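PDB 4Y4Q: sortase, SrtB family from Streptococcus pneumoniae PCS8235, which probably works as a cysteine transpeptidase of the sortase B class that takes part in building the type II pilus of pneumococcus. Local coordinates for residues 82-87 with 136-141; 122-127 with 185-190; 170-175 with 203-208. All blocks are in the same frame, centred on the assembly; numbering follows the deposited sequence.

Contact 1: residues 82-87 with 136-141; sequences IDYPLV and VMFGDV
Y84 and F138 make an aromatic, largely buried contact in the sortase beta-barrel, where strand 83-88 meets the loop that leads into the short helix 139-143. The ring pair is an offset edge-to-face stack: the centroids lie 5.0 Å apart, the planes are turned 61° against each other, and the edge of F138 addresses the face of Y84. F138 CE2 stands 3.6 Å above the tyrosine plane, shifted toward its rim, while F138 CD2 approaches Y84 CE2 to 3.5 Å. With CG beside its backbone N (chi1 -59°), F138 swings its ring nearer the strand than the direction of its CB alone would bring it. Next to this pair, toward the start of the strand, the packing is aliphatic. I82 CG1 meets D140 CB at 4.1 Å, so D140 offers its methylene to the strand, whereas its carboxylate serves the backbone: OD2 accepts a hydrogen bond from N81 N. F138 and V141 also touch T223 of strand 218-225, which places the loop against the strand that in sortases carries the catalytic cysteine. The turn into the helix is closed by V141 N bonded to F138 O at 3.0 Å, and V141 CG2 lies 4.3 Å from I82 CD1.

Contact 2: residues 122-127 with 185-190; sequences DFNTII and PGIQGE
N124 grips the backbone of G186 and I187 at two points, and this is the tight part of the contact between the start of strand 124-129 and the loop 185-190. N124 O accepts G186 N at 3.1 Å, and its side-chain OD1 accepts I187 N at 2.8 Å; the second donor lies in the carbonyl plane on a lone pair, with an N-H...O angle of 151°. With CG between the backbone N and the carbonyl carbon (chi1 58°), OD1 comes up to the N-H of I187. The other end of that amide is engaged too, ND2 donating to D184 O, so both ends fix its rotation. Beside it, I126 CD1 packs on P185 CB at 3.8 Å. G186 passes D122 with a positive phi of 72°, a conformation favourable to glycine, and its CA lies 4.0 Å from D122 OD2, an oxygen held by N116 and N117.

A water bridges the two backbones, accepting from F123 N at 2.7 Å and donating to I187 O at 2.7 Å, an oxygen that also touches F123 CB (3.6 Å) and is held by Q193 NE2. The loose side lies past it, where exposed Q188 and G189 lead off to the N-terminus of helix 190-202. A long helix in the connection between strands 163-176 and 218-225 is characteristic of class B sortases, and here its entry loop is pinned to the barrel.

Contact 3: residues 170-175 with 203-208; sequences FEMLEV and VAMHKR
M172 O takes two backbone hydrogen bonds at once, from M205 N at 2.8 Å and from H206 N at 3.1 Å, the signature of a classic beta bulge in which M205 and H206 together face M172. The first donor lies in the carbonyl plane and the second is tilted 22° from it, so the extra residue is accommodated by spreading the donors around one oxygen. Within the bulge M172 N returns a bond to H206 O at 2.9 Å; beyond it E171 and K207 form a non-hydrogen-bonded antiparallel pair and R208 N donates to F170 O. Strand 163-176 carries a second classic bulge toward its other neighbour, where F170 and E171 both face V236.

Side chains fill in around this ladder. M172, bent at chi2 (-90°) and chi3, lies alongside M205, and its CE presses on M205 CB at 3.5 Å, tighter than usual for two carbons. M205 CG in turn sits over one face of the H206 imidazole, whose NE2 donates to A145 O. On the other face of the sheet E171 runs out extended, bringing OE2 to 3.3 Å from A204 CB. L173 CD2 meets V203 CG2 at 3.6 Å, just after the end of helix 190-202, and a water links E174 N to V203 O. The direct hydrogen bonds between the segments are all main-chain to main-chain, while the charged end of R208 is used on I169 O and F150 O; the pairing itself therefore depends on backbone geometry rather than on a salt bridge.

How the contacts relate
Helix 190-202 ties contacts 2 and 3 together: the loop 185-190 enters it and 203-208 leaves it, so the two contacts anchor its ends to the barrel, their centres about 18 Å apart. Contacts 1 and 2 interleave along the chain: helix 139-143 of contact 1 follows strand 124-129 of contact 2. Their centres lie about 21 Å apart, on opposite sides of the chain's centre, though nearest atoms come to about 4 Å without touching. Contacts 1 and 3 are about 19 Å apart between centres. All three reach one sheet, and through its contact with strand 218-225 contact 1 is probably close to the active site.

Contact 1: residues 82-87 with 136-141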
ATOM      1  N   ILE A  82       8.325  -6.928  -3.523  1.00 36.45           N
ATOM      2  CA  ILE A  82       6.989  -6.674  -3.001  1.00 36.06           C
ATOM      3  C   ILE A  82       6.048  -7.684  -3.632  1.00 34.58           C
ATOM      4  O   ILE A  82       5.615  -7.517  -4.780  1.00 35.25           O
ATOM      5  CB  ILE A  82       6.549  -5.253  -3.312  1.00 37.54           C
ATOM      6  CG1 ILE A  82       7.622  -4.281  -2.805  1.00 31.39           C
ATOM      7  CG2 ILE A  82       5.187  -4.974  -2.693  1.00 37.98           C
ATOM      8  CD1 ILE A  82       7.270  -2.811  -2.935  1.00 28.20           C
ATOM      9  N   ASP A  83       6.042  -8.853  -3.021  1.00 37.08           N
ATOM     10  CA  ASP A  83       5.131  -9.909  -3.361  1.00 37.86           C
ATOM     11  C   ASP A  83       4.664 -10.287  -1.991  1.00 39.73           C
ATOM     12  O   ASP A  83       5.470 -10.629  -1.127  1.00 47.53           O
ATOM     13  CB  ASP A  83       5.870 -11.074  -4.015  1.00 45.92           C
ATOM     14  CG  ASP A  83       4.927 -12.129  -4.559  1.00 49.86           C
ATOM     15  OD1 ASP A  83       3.848 -11.759  -5.067  1.00 46.85           O
ATOM     16  OD2 ASP A  83       5.265 -13.329  -4.479  1.00 58.00           O
ATOM     17  N   TYR A  84       3.368 -10.225  -1.772  1.00 37.92           N
ATOM     18  CA  TYR A  84       2.874 -10.533  -0.440  1.00 39.75           C
ATOM     19  C   TYR A  84       1.379 -10.832  -0.418  1.00 35.75           C
ATOM     20  O   TYR A  84       0.600 -10.219  -1.161  1.00 30.88           O
ATOM     21  CB  TYR A  84       3.129  -9.336   0.492  1.00 42.88           C
ATOM     22  CG  TYR A  84       4.589  -8.978   0.700  1.00 37.87           C
ATOM     23  CD1 TYR A  84       5.495  -9.916   1.193  1.00 44.62           C
ATOM     24  CD2 TYR A  84       5.052  -7.690   0.440  1.00 36.34           C
ATOM     25  CE1 TYR A  84       6.835  -9.590   1.395  1.00 46.16           C
ATOM     26  CE2 TYR A  84       6.388  -7.353   0.641  1.00 43.94           C
ATOM     27  CZ  TYR A  84       7.273  -8.308   1.116  1.00 46.10           C
ATOM     28  OH  TYR A  84       8.594  -7.976   1.318  1.00 53.79           O
ATOM     29  N   PRO A  85       0.971 -11.772   0.447  1.00 33.10           N
ATOM     30  CA  PRO A  85      -0.457 -11.964   0.712  1.00 33.20           C
ATOM     31  C   PRO A  85      -0.968 -10.763   1.474  1.00 33.12           C
ATOM     32  O   PRO A  85      -0.203 -10.159   2.232  1.00 33.45           O
ATOM     33  CB  PRO A  85      -0.483 -13.186   1.630  1.00 34.10           C
ATOM     34  CG  PRO A  85       0.866 -13.202   2.292  1.00 34.57           C
ATOM     35  CD  PRO A  85       1.817 -12.671   1.250  1.00 33.19           C
ATOM     36  N   LEU A  86      -2.235 -10.423   1.270  1.00 30.13           N
ATOM     37  CA  LEU A  86      -2.880  -9.361   2.024  1.00 29.46           C
ATOM     38  C   LEU A  86      -3.776  -9.986   3.081  1.00 32.92           C
ATOM     39  O   LEU A  86      -4.491 -10.955   2.811  1.00 35.21           O
ATOM     40  CB  LEU A  86      -3.732  -8.505   1.092  1.00 32.28           C
ATOM     41  CG  LEU A  86      -2.961  -7.796  -0.005  1.00 31.84           C
ATOM     42  CD1 LEU A  86      -3.908  -7.041  -0.914  1.00 30.00           C
ATOM     43  CD2 LEU A  86      -1.941  -6.870   0.628  1.00 37.63           C
ATOM     44  N   VAL A  87      -3.733  -9.429   4.282  1.00 34.83           N
ATOM     45  CA  VAL A  87      -4.480  -9.946   5.418  1.00 34.47           C
ATOM     46  C   VAL A  87      -5.104  -8.737   6.140  1.00 44.47           C
ATOM     47  O   VAL A  87      -4.680  -7.597   5.914  1.00 42.21           O
ATOM     48  CB  VAL A  87      -3.524 -10.788   6.309  1.00 47.26           C
ATOM     49  CG1 VAL A  87      -4.011 -10.919   7.723  1.00 50.87           C
ATOM     50  CG2 VAL A  87      -3.308 -12.178   5.691  1.00 48.41           C
ATOM     51  N   VAL A 136      10.958 -11.410   8.333  1.00109.75           N
ATOM     52  CA  VAL A 136      10.735 -10.704   7.076  1.00104.36           C
ATOM     53  C   VAL A 136      10.859  -9.190   7.250  1.00102.11           C
ATOM     54  O   VAL A 136      10.569  -8.642   8.321  1.00102.46           O
ATOM     55  CB  VAL A 136       9.361 -11.058   6.454  1.00 98.38           C
ATOM     56  CG1 VAL A 136       8.233 -10.398   7.232  1.00 99.11           C
ATOM     57  CG2 VAL A 136       9.311 -10.655   4.985  1.00 87.83           C
ATOM     58  N   MET A 137      11.324  -8.528   6.196  1.00 96.62           N
ATOM     59  CA  MET A 137      11.366  -7.075   6.158  1.00 90.57           C
ATOM     60  C   MET A 137      10.841  -6.628   4.813  1.00 80.05           C
ATOM     61  O   MET A 137      10.513  -7.449   3.955  1.00 85.61           O
ATOM     62  CB  MET A 137      12.786  -6.556   6.375  1.00 99.54           C
ATOM     63  CG  MET A 137      13.423  -7.041   7.670  1.00110.06           C
ATOM     64  SD  MET A 137      15.178  -6.661   7.808  1.00180.81           S
ATOM     65  CE  MET A 137      15.776  -7.355   6.273  1.00 67.43           C
ATOM     66  N   PHE A 138      10.768  -5.322   4.629  1.00 68.86           N
ATOM     67  CA  PHE A 138      10.113  -4.768   3.460  1.00 61.21           C
ATOM     68  C   PHE A 138      11.061  -3.768   2.850  1.00 65.52           C
ATOM     69  O   PHE A 138      10.688  -2.636   2.529  1.00 67.97           O
ATOM     70  CB  PHE A 138       8.770  -4.156   3.868  1.00 48.35           C
ATOM     71  CG  PHE A 138       7.855  -5.152   4.509  1.00 47.90           C
ATOM     72  CD1 PHE A 138       7.934  -5.411   5.872  1.00 52.17           C
ATOM     73  CD2 PHE A 138       6.964  -5.891   3.738  1.00 49.19           C
ATOM     74  CE1 PHE A 138       7.117  -6.371   6.468  1.00 55.74           C
ATOM     75  CE2 PHE A 138       6.145  -6.850   4.319  1.00 48.67           C
ATOM     76  CZ  PHE A 138       6.218  -7.089   5.691  1.00 53.29           C
ATOM     77  N   GLY A 139      12.300  -4.233   2.693  1.00 62.96           N
ATOM     78  CA  GLY A 139      13.416  -3.425   2.249  1.00 60.39           C
ATOM     79  C   GLY A 139      13.199  -2.698   0.941  1.00 58.01           C
ATOM     80  O   GLY A 139      13.719  -1.594   0.773  1.00 59.21           O
ATOM     81  N   ASP A 140      12.439  -3.296   0.022  1.00 53.92           N
ATOM     82  CA  ASP A 140      12.233  -2.682  -1.292  1.00 47.82           C
ATOM     83  C   ASP A 140      11.395  -1.409  -1.209  1.00 42.29           C
ATOM     84  O   ASP A 140      11.516  -0.523  -2.064  1.00 40.23           O
ATOM     85  CB  ASP A 140      11.631  -3.673  -2.297  1.00 46.27           C
ATOM     86  CG  ASP A 140      12.682  -4.614  -2.913  1.00 51.21           C
ATOM     87  OD1 ASP A 140      13.797  -4.757  -2.360  1.00 55.02           O
ATOM     88  OD2 ASP A 140      12.380  -5.227  -3.956  1.00 51.51           O
ATOM     89  N   VAL A 141      10.562  -1.289  -0.180  1.00 34.89           N
ATOM     90  CA  VAL A 141       9.758  -0.072  -0.063  1.00 33.65           C
ATOM     91  C   VAL A 141      10.653   1.168   0.035  1.00 34.27           C
ATOM     92  O   VAL A 141      10.473   2.138  -0.707  1.00 38.69           O
ATOM     93  CB  VAL A 141       8.766  -0.131   1.118  1.00 38.00           C
ATOM     94  CG1 VAL A 141       7.852   1.087   1.109  1.00 33.83           C
ATOM     95  CG2 VAL A 141       7.928  -1.385   1.031  1.00 39.01           C
TER

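Contact 2: residues 122-127 with 185-190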
ATOM      1  N   ASP A 122     -13.029   1.529  -0.483  1.00 35.05           N
ATOM      2  CA  ASP A 122     -12.798   2.864   0.068  1.00 32.55           C
ATOM      3  C   ASP A 122     -11.921   3.660  -0.887  1.00 35.80           C
ATOM      4  O   ASP A 122     -11.200   3.073  -1.703  1.00 31.64           O
ATOM      5  CB  ASP A 122     -12.093   2.781   1.426  1.00 32.94           C
ATOM      6  CG  ASP A 122     -12.984   2.216   2.528  1.00 41.07           C
ATOM      7  OD1 ASP A 122     -14.226   2.229   2.369  1.00 47.16           O
ATOM      8  OD2 ASP A 122     -12.428   1.772   3.562  1.00 37.70           O
ATOM      9  N   PHE A 123     -11.975   4.986  -0.766  1.00 35.74           N
ATOM     10  CA  PHE A 123     -11.158   5.868  -1.579  1.00 34.40           C
ATOM     11  C   PHE A 123      -9.679   5.622  -1.305  1.00 31.10           C
ATOM     12  O   PHE A 123      -8.922   5.306  -2.218  1.00 30.32           O
ATOM     13  CB  PHE A 123     -11.501   7.340  -1.321  1.00 40.25           C
ATOM     14  CG  PHE A 123     -10.436   8.285  -1.805  1.00 36.61           C
ATOM     15  CD1 PHE A 123     -10.235   8.486  -3.170  1.00 38.84           C
ATOM     16  CD2 PHE A 123      -9.610   8.942  -0.901  1.00 34.41           C
ATOM     17  CE1 PHE A 123      -9.232   9.344  -3.620  1.00 39.09           C
ATOM     18  CE2 PHE A 123      -8.609   9.799  -1.344  1.00 38.06           C
ATOM     19  CZ  PHE A 123      -8.416   9.995  -2.703  1.00 35.56           C
ATOM     20  N   ASN A 124      -9.283   5.742  -0.044  1.00 28.92           N
ATOM     21  CA  ASN A 124      -7.912   5.451   0.345  1.00 27.79           C
ATOM     22  C   ASN A 124      -7.845   4.232   1.258  1.00 31.09           C
ATOM     23  O   ASN A 124      -8.526   4.170   2.280  1.00 33.93           O
ATOM     24  CB  ASN A 124      -7.279   6.661   1.034  1.00 23.16           C
ATOM     25  CG  ASN A 124      -8.051   7.102   2.261  1.00 28.08           C
ATOM     26  OD1 ASN A 124      -9.282   7.127   2.260  1.00 24.47           O
ATOM     27  ND2 ASN A 124      -7.329   7.452   3.320  1.00 24.07           N
ATOM     28  N   THR A 125      -7.013   3.267   0.881  1.00 28.40           N
ATOM     29  CA  THR A 125      -6.817   2.060   1.683  1.00 24.37           C
ATOM     30  C   THR A 125      -5.366   2.001   2.130  1.00 30.88           C
ATOM     31  O   THR A 125      -4.438   2.079   1.303  1.00 29.27           O
ATOM     32  CB  THR A 125      -7.103   0.788   0.872  1.00 30.81           C
ATOM     33  OG1 THR A 125      -8.433   0.837   0.325  1.00 30.91           O
ATOM     34  CG2 THR A 125      -6.964  -0.439   1.763  1.00 24.09           C
ATOM     35  N   ILE A 126      -5.158   1.851   3.433  1.00 21.21           N
ATOM     36  CA  ILE A 126      -3.805   1.887   3.975  1.00 24.45           C
ATOM     37  C   ILE A 126      -3.403   0.477   4.384  1.00 26.14           C
ATOM     38  O   ILE A 126      -4.142  -0.213   5.104  1.00 28.63           O
ATOM     39  CB  ILE A 126      -3.704   2.850   5.173  1.00 27.92           C
ATOM     40  CG1 ILE A 126      -4.213   4.237   4.760  1.00 26.32           C
ATOM     41  CG2 ILE A 126      -2.271   2.921   5.707  1.00 20.59           C
ATOM     42  CD1 ILE A 126      -4.165   5.261   5.861  1.00 30.94           C
ATOM     43  N   ILE A 127      -2.250   0.035   3.888  1.00 22.36           N
ATOM     44  CA  ILE A 127      -1.786  -1.324   4.155  1.00 22.79           C
ATOM     45  C   ILE A 127      -0.378  -1.278   4.753  1.00 24.12           C
ATOM     46  O   ILE A 127       0.452  -0.465   4.338  1.00 32.72           O
ATOM     47  CB  ILE A 127      -1.859  -2.196   2.885  1.00 35.12           C
ATOM     48  CG1 ILE A 127      -0.908  -1.695   1.815  1.00 36.05           C
ATOM     49  CG2 ILE A 127      -3.271  -2.173   2.293  1.00 27.49           C
ATOM     50  CD1 ILE A 127      -1.004  -2.496   0.528  1.00 37.50           C
ATOM     51  N   PRO A 185      -7.581   6.586   7.126  1.00 27.88           N
ATOM     52  CA  PRO A 185      -8.073   5.714   6.056  1.00 29.15           C
ATOM     53  C   PRO A 185      -9.572   5.898   5.839  1.00 29.51           C
ATOM     54  O   PRO A 185     -10.289   6.292   6.763  1.00 35.45           O
ATOM     55  CB  PRO A 185      -7.794   4.311   6.610  1.00 32.57           C
ATOM     56  CG  PRO A 185      -8.013   4.487   8.130  1.00 35.71           C
ATOM     57  CD  PRO A 185      -7.507   5.899   8.433  1.00 28.22           C
ATOM     58  N   GLY A 186     -10.033   5.623   4.622  1.00 29.80           N
ATOM     59  CA  GLY A 186     -11.459   5.576   4.344  1.00 33.59           C
ATOM     60  C   GLY A 186     -12.159   6.921   4.337  1.00 34.64           C
ATOM     61  O   GLY A 186     -13.309   7.038   4.754  1.00 32.42           O
ATOM     62  N   ILE A 187     -11.474   7.937   3.839  1.00 33.33           N
ATOM     63  CA  ILE A 187     -12.061   9.269   3.727  1.00 33.11           C
ATOM     64  C   ILE A 187     -13.198   9.339   2.688  1.00 40.20           C
ATOM     65  O   ILE A 187     -13.095   8.782   1.593  1.00 41.77           O
ATOM     66  CB  ILE A 187     -10.962  10.278   3.419  1.00 31.15           C
ATOM     67  CG1 ILE A 187     -10.016  10.333   4.621  1.00 38.56           C
ATOM     68  CG2 ILE A 187     -11.549  11.644   3.137  1.00 34.22           C
ATOM     69  CD1 ILE A 187      -8.802  11.134   4.383  1.00 46.82           C
ATOM     70  N   GLN A 188     -14.277  10.029   3.048  1.00 48.68           N
ATOM     71  CA  GLN A 188     -15.475  10.124   2.212  1.00 51.27           C
ATOM     72  C   GLN A 188     -15.806  11.559   1.854  1.00 48.25           C
ATOM     73  O   GLN A 188     -15.519  12.482   2.625  1.00 55.40           O
ATOM     74  CB  GLN A 188     -16.674   9.525   2.941  1.00 54.74           C
ATOM     75  CG  GLN A 188     -16.553   8.043   3.196  1.00 67.23           C
ATOM     76  CD  GLN A 188     -17.897   7.364   3.199  1.00 81.66           C
ATOM     77  OE1 GLN A 188     -18.639   7.447   2.220  1.00 92.94           O
ATOM     78  NE2 GLN A 188     -18.228   6.697   4.303  1.00 78.06           N
ATOM     79  N   GLY A 189     -16.431  11.743   0.697  1.00 47.89           N
ATOM     80  CA  GLY A 189     -16.811  13.068   0.239  1.00 54.59           C
ATOM     81  C   GLY A 189     -15.795  13.570  -0.766  1.00 55.22           C
ATOM     82  O   GLY A 189     -14.592  13.462  -0.541  1.00 56.90           O
ATOM     83  N   GLU A 190     -16.289  14.124  -1.866  1.00 57.55           N
ATOM     84  CA  GLU A 190     -15.473  14.474  -3.026  1.00 61.78           C
ATOM     85  C   GLU A 190     -14.422  15.530  -2.691  1.00 61.43           C
ATOM     86  O   GLU A 190     -13.212  15.288  -2.843  1.00 54.72           O
ATOM     87  CB  GLU A 190     -16.400  14.965  -4.143  1.00 73.09           C
ATOM     88  CG  GLU A 190     -15.766  15.229  -5.504  1.00 81.72           C
ATOM     89  CD  GLU A 190     -16.824  15.427  -6.590  1.00 96.05           C
ATOM     90  OE1 GLU A 190     -17.783  14.624  -6.635  1.00 98.82           O
ATOM     91  OE2 GLU A 190     -16.711  16.388  -7.385  1.00102.78           O
TER
HETATM   92  O   HOH W   1     -13.454   6.105   1.257  1.00 38.59           O

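Contact 3: residues 170-175 with 203-208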
ATOM      1  N   PHE A 170       2.271   6.247  -8.051  1.00 27.54           N
ATOM      2  CA  PHE A 170       2.474   7.658  -8.403  1.00 23.27           C
ATOM      3  C   PHE A 170       3.223   8.491  -7.367  1.00 26.91           C
ATOM      4  O   PHE A 170       3.529   9.657  -7.617  1.00 33.32           O
ATOM      5  CB  PHE A 170       1.155   8.354  -8.759  1.00 27.78           C
ATOM      6  CG  PHE A 170       0.176   8.405  -7.628  1.00 30.19           C
ATOM      7  CD1 PHE A 170       0.189   9.456  -6.716  1.00 32.09           C
ATOM      8  CD2 PHE A 170      -0.760   7.400  -7.470  1.00 35.16           C
ATOM      9  CE1 PHE A 170      -0.728   9.500  -5.665  1.00 29.38           C
ATOM     10  CE2 PHE A 170      -1.670   7.436  -6.423  1.00 34.11           C
ATOM     11  CZ  PHE A 170      -1.648   8.489  -5.524  1.00 34.77           C
ATOM     12  N   GLU A 171       3.517   7.924  -6.208  1.00 28.30           N
ATOM     13  CA  GLU A 171       4.171   8.725  -5.177  1.00 30.18           C
ATOM     14  C   GLU A 171       4.963   7.907  -4.162  1.00 25.18           C
ATOM     15  O   GLU A 171       4.556   6.796  -3.789  1.00 29.83           O
ATOM     16  CB  GLU A 171       3.141   9.617  -4.442  1.00 27.80           C
ATOM     17  CG  GLU A 171       3.728  10.321  -3.228  1.00 29.76           C
ATOM     18  CD  GLU A 171       2.805  11.359  -2.586  1.00 38.42           C
ATOM     19  OE1 GLU A 171       1.723  11.661  -3.141  1.00 37.21           O
ATOM     20  OE2 GLU A 171       3.180  11.877  -1.509  1.00 31.75           O
ATOM     21  N   MET A 172       6.098   8.452  -3.722  1.00 23.14           N
ATOM     22  CA  MET A 172       6.753   7.948  -2.512  1.00 31.40           C
ATOM     23  C   MET A 172       6.917   9.104  -1.531  1.00 35.20           C
ATOM     24  O   MET A 172       7.251  10.237  -1.922  1.00 31.72           O
ATOM     25  CB  MET A 172       8.130   7.354  -2.828  1.00 33.62           C
ATOM     26  CG  MET A 172       8.650   6.356  -1.785  1.00 41.16           C
ATOM     27  SD  MET A 172       9.619   7.066  -0.429  1.00 57.99           S
ATOM     28  CE  MET A 172      10.300   8.435  -1.265  1.00 28.79           C
ATOM     29  N   LEU A 173       6.701   8.835  -0.252  1.00 20.41           N
ATOM     30  CA  LEU A 173       6.945   9.888   0.713  1.00 30.66           C
ATOM     31  C   LEU A 173       7.475   9.293   1.984  1.00 26.59           C
ATOM     32  O   LEU A 173       7.316   8.089   2.210  1.00 28.85           O
ATOM     33  CB  LEU A 173       5.679  10.725   0.961  1.00 38.99           C
ATOM     34  CG  LEU A 173       4.317  10.125   1.327  1.00 45.10           C
ATOM     35  CD1 LEU A 173       4.400   9.374   2.598  1.00 58.22           C
ATOM     36  CD2 LEU A 173       3.324  11.245   1.558  1.00 49.67           C
ATOM     37  N   GLU A 174       8.097  10.133   2.804  1.00 29.34           N
ATOM     38  CA  GLU A 174       8.534   9.736   4.138  1.00 36.64           C
ATOM     39  C   GLU A 174       7.827  10.632   5.138  1.00 31.37           C
ATOM     40  O   GLU A 174       7.738  11.845   4.935  1.00 37.39           O
ATOM     41  CB  GLU A 174      10.064   9.858   4.274  1.00 48.94           C
ATOM     42  CG  GLU A 174      10.838   8.881   3.366  1.00 64.07           C
ATOM     43  CD  GLU A 174      12.358   9.072   3.404  1.00 82.73           C
ATOM     44  OE1 GLU A 174      12.838  10.049   4.026  1.00 92.44           O
ATOM     45  OE2 GLU A 174      13.074   8.241   2.800  1.00 85.57           O
ATOM     46  N   VAL A 175       7.311  10.037   6.209  1.00 27.75           N
ATOM     47  CA  VAL A 175       6.523  10.778   7.192  1.00 36.60           C
ATOM     48  C   VAL A 175       6.771  10.205   8.564  1.00 39.42           C
ATOM     49  O   VAL A 175       7.363   9.131   8.699  1.00 41.12           O
ATOM     50  CB  VAL A 175       5.006  10.623   6.933  1.00 39.80           C
ATOM     51  CG1 VAL A 175       4.592  11.311   5.650  1.00 39.70           C
ATOM     52  CG2 VAL A 175       4.636   9.142   6.886  1.00 34.83           C
ATOM     53  N   VAL A 203       3.545  16.766  -0.064  1.00 38.32           N
ATOM     54  CA  VAL A 203       4.651  16.334   0.794  1.00 35.47           C
ATOM     55  C   VAL A 203       5.437  15.161   0.183  1.00 36.71           C
ATOM     56  O   VAL A 203       6.223  14.493   0.868  1.00 34.91           O
ATOM     57  CB  VAL A 203       4.153  15.969   2.212  1.00 37.27           C
ATOM     58  CG1 VAL A 203       3.527  17.195   2.886  1.00 37.75           C
ATOM     59  CG2 VAL A 203       3.145  14.835   2.146  1.00 35.42           C
ATOM     60  N   ALA A 204       5.231  14.928  -1.112  1.00 30.72           N
ATOM     61  CA  ALA A 204       5.866  13.809  -1.802  1.00 36.42           C
ATOM     62  C   ALA A 204       7.383  13.974  -1.844  1.00 45.28           C
ATOM     63  O   ALA A 204       7.873  15.086  -2.031  1.00 48.28           O
ATOM     64  CB  ALA A 204       5.326  13.699  -3.211  1.00 29.19           C
ATOM     65  N   MET A 205       8.127  12.881  -1.678  1.00 42.95           N
ATOM     66  CA  MET A 205       9.571  12.921  -1.908  1.00 37.40           C
ATOM     67  C   MET A 205       9.845  12.659  -3.392  1.00 35.85           C
ATOM     68  O   MET A 205      10.729  13.275  -3.991  1.00 35.88           O
ATOM     69  CB  MET A 205      10.302  11.917  -1.016  1.00 38.71           C
ATOM     70  CG  MET A 205      11.783  11.737  -1.388  1.00 51.42           C
ATOM     71  SD  MET A 205      12.741  10.832  -0.156  1.00 67.26           S
ATOM     72  CE  MET A 205      14.414  11.080  -0.771  1.00 65.44           C
ATOM     73  N   HIS A 206       9.085  11.736  -3.978  1.00 31.99           N
ATOM     74  CA  HIS A 206       9.025  11.599  -5.435  1.00 27.29           C
ATOM     75  C   HIS A 206       7.554  11.448  -5.829  1.00 30.90           C
ATOM     76  O   HIS A 206       6.743  10.935  -5.052  1.00 34.98           O
ATOM     77  CB  HIS A 206       9.817  10.371  -5.921  1.00 37.21           C
ATOM     78  CG  HIS A 206      11.267  10.387  -5.537  1.00 39.64           C
ATOM     79  ND1 HIS A 206      12.177  11.260  -6.093  1.00 45.75           N
ATOM     80  CD2 HIS A 206      11.962   9.635  -4.649  1.00 39.12           C
ATOM     81  CE1 HIS A 206      13.370  11.049  -5.562  1.00 48.29           C
ATOM     82  NE2 HIS A 206      13.267  10.065  -4.687  1.00 43.74           N
ATOM     83  N   LYS A 207       7.206  11.883  -7.034  1.00 33.18           N
ATOM     84  CA  LYS A 207       5.856  11.660  -7.538  1.00 32.71           C
ATOM     85  C   LYS A 207       5.882  11.732  -9.041  1.00 34.80           C
ATOM     86  O   LYS A 207       6.804  12.307  -9.610  1.00 39.72           O
ATOM     87  CB  LYS A 207       4.881  12.711  -6.990  1.00 31.89           C
ATOM     88  CG  LYS A 207       5.213  14.133  -7.428  1.00 41.10           C
ATOM     89  CD  LYS A 207       4.229  15.125  -6.819  1.00 44.59           C
ATOM     90  CE  LYS A 207       4.723  16.550  -6.997  1.00 53.25           C
ATOM     91  NZ  LYS A 207       3.696  17.519  -6.552  1.00 63.36           N
ATOM     92  N   ARG A 208       4.891  11.123  -9.689  1.00 31.22           N
ATOM     93  CA  ARG A 208       4.717  11.294 -11.133  1.00 39.40           C
ATOM     94  C   ARG A 208       3.321  11.831 -11.372  1.00 40.96           C
ATOM     95  O   ARG A 208       2.401  11.523 -10.624  1.00 42.40           O
ATOM     96  CB  ARG A 208       4.925   9.979 -11.904  1.00 35.85           C
ATOM     97  CG  ARG A 208       4.170   8.774 -11.344  1.00 38.99           C
ATOM     98  CD  ARG A 208       4.298   7.546 -12.268  1.00 45.11           C
ATOM     99  NE  ARG A 208       5.695   7.175 -12.492  1.00 39.00           N
ATOM    100  CZ  ARG A 208       6.379   6.338 -11.720  1.00 35.32           C
ATOM    101  NH1 ARG A 208       5.784   5.768 -10.682  1.00 22.86           N
ATOM    102  NH2 ARG A 208       7.658   6.067 -11.992  1.00 36.99           N
TER
HETATM  103  O   HOH W   2       8.449  13.044   1.636  1.00 40.06           O